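Local coordinates for protein branched-chain-amino-acid aminotransferase (PDB 6NST) that probably catalyses, as a pyridoxal-phosphate-dependent transaminase, the reversible exchange of an amino group between leucine, isoleucine or valine and 2-oxoglutarate, at residues Arg143-Thr148 with Met169-Glu174. The protein carries 1 engineered substitution. Numbering follows the deposited sequence.
Sequences RTSSFT and MLALQE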
# COMPACT_ATOMS: atom_id res chain seq x y z
N ARG A 143 -2.11 17.10 17.59
CA ARG A 143 -3.14 16.31 16.94
C ARG A 143 -2.52 15.55 15.78
O ARG A 143 -1.73 16.11 15.01
CB ARG A 143 -4.29 17.18 16.44
CG ARG A 143 -5.15 17.76 17.55
CD ARG A 143 -6.24 18.67 16.99
NE ARG A 143 -7.23 17.94 16.21
CZ ARG A 143 -8.26 17.29 16.74
NH1 ARG A 143 -8.43 17.27 18.06
NH2 ARG A 143 -9.12 16.65 15.96
N THR A 144 -2.85 14.27 15.66
CA THR A 144 -2.36 13.47 14.54
C THR A 144 -2.96 13.99 13.23
O THR A 144 -4.17 14.19 13.13
CB THR A 144 -2.71 12.00 14.73
OG1 THR A 144 -2.17 11.53 15.97
CG2 THR A 144 -2.14 11.17 13.59
N SER A 145 -2.09 14.22 12.25
CA SER A 145 -2.53 14.80 10.98
C SER A 145 -3.29 13.78 10.15
O SER A 145 -2.91 12.61 10.07
CB SER A 145 -1.32 15.31 10.19
OG SER A 145 -1.71 15.74 8.90
N SER A 146 -4.38 14.24 9.52
CA SER A 146 -5.10 13.42 8.55
C SER A 146 -4.41 13.39 7.20
O SER A 146 -4.80 12.59 6.34
CB SER A 146 -6.53 13.93 8.38
OG SER A 146 -6.56 15.18 7.71
N PHE A 147 -3.40 14.23 6.99
CA PHE A 147 -2.59 14.18 5.78
C PHE A 147 -1.44 13.20 5.99
O PHE A 147 -0.73 13.27 6.99
CB PHE A 147 -2.03 15.57 5.44
CG PHE A 147 -3.09 16.59 5.13
CD1 PHE A 147 -3.59 16.72 3.85
CD2 PHE A 147 -3.57 17.42 6.13
CE1 PHE A 147 -4.56 17.66 3.56
CE2 PHE A 147 -4.55 18.36 5.85
CZ PHE A 147 -5.04 18.48 4.57
N THR A 148 -1.28 12.29 5.04
CA THR A 148 -0.20 11.31 5.11
C THR A 148 1.13 11.98 4.79
O THR A 148 1.23 12.81 3.88
CB THR A 148 -0.47 10.16 4.14
OG1 THR A 148 -1.75 9.59 4.43
CG2 THR A 148 0.59 9.09 4.26
N MET A 169 2.64 22.45 5.60
CA MET A 169 1.72 23.57 5.80
C MET A 169 0.28 23.08 5.91
O MET A 169 -0.49 23.60 6.73
CB MET A 169 1.85 24.57 4.66
CG MET A 169 3.17 25.33 4.64
SD MET A 169 3.22 26.55 3.31
CE MET A 169 1.83 27.58 3.75
N LEU A 170 -0.10 22.10 5.08
CA LEU A 170 -1.45 21.56 5.16
C LEU A 170 -1.71 20.92 6.52
O LEU A 170 -2.79 21.07 7.09
CB LEU A 170 -1.67 20.54 4.04
CG LEU A 170 -1.71 21.11 2.62
CD1 LEU A 170 -1.81 20.00 1.58
CD2 LEU A 170 -2.86 22.09 2.47
N ALA A 171 -0.71 20.22 7.06
CA ALA A 171 -0.87 19.52 8.33
C ALA A 171 -0.83 20.48 9.51
O ALA A 171 -1.59 20.31 10.47
CB ALA A 171 0.20 18.45 8.48
N LEU A 172 0.05 21.48 9.47
CA LEU A 172 0.12 22.43 10.57
C LEU A 172 -1.17 23.23 10.69
O LEU A 172 -1.69 23.43 11.79
CB LEU A 172 1.32 23.37 10.39
CG LEU A 172 1.45 24.46 11.46
CD1 LEU A 172 1.61 23.85 12.84
CD2 LEU A 172 2.59 25.42 11.15
N GLN A 173 -1.70 23.69 9.55
CA GLN A 173 -2.96 24.42 9.57
C GLN A 173 -4.09 23.56 10.13
O GLN A 173 -4.96 24.06 10.86
CB GLN A 173 -3.30 24.92 8.17
CG GLN A 173 -4.56 25.77 8.11
CD GLN A 173 -4.50 26.94 9.07
OE1 GLN A 173 -3.48 27.62 9.19
NE2 GLN A 173 -5.60 27.18 9.78
N GLU A 174 -4.10 22.27 9.80
CA GLU A 174 -5.12 21.38 10.34
C GLU A 174 -5.01 21.27 11.86
O GLU A 174 -6.02 21.33 12.57
CB GLU A 174 -5.01 19.99 9.71
CG GLU A 174 -5.99 18.98 10.31
CD GLU A 174 -5.81 17.58 9.77
OE1 GLU A 174 -4.66 17.18 9.50
OE2 GLU A 174 -6.83 16.87 9.60
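Glu-174 grips Ser-146 with both carboxylate oxygens. Ser-146 N donates to Glu-174 OE1 at 3.0 Å, with an N-H...O angle of 153°. Ser-146 OG donates to Glu-174 OE2 in a short bond of 2.5 Å. Both donors arrive on the syn sides, somewhat out of the carboxylate plane. The carboxylate reaches the corner at Ser-146 and Phe-147 because Glu-174 CG lies anti to its backbone N (chi1 176°) and the chain beyond it is extended. Ser-146 OG also bonds Arg-243 NH1 of a neighbouring subunit, and that arginine makes a cation-pi contact with Phe-147. Beside this grip, Ser-145 OG accepts from Phe-147 N at 3.0 Å, an ST turn at the corner, and the same OG touches Ala-171 CB at 3.3 Å. The Phe-147 ring lies across Leu-170, whose CB stands 3.9 Å from the ring centroid and almost on the ring normal, a CH-pi contact over one face. Ring and carboxylate planes are 69° apart, and Phe-147 CD2 comes within 3.6 Å of Glu-174 OE1. Ser-145 and Ala-171 both also pack on Met-185 of strand 182-186, which pairs in parallel with strand 140-145. The contact thus joins first strand to helix in a beta-alpha-beta crossover of this class-IV aminotransferase.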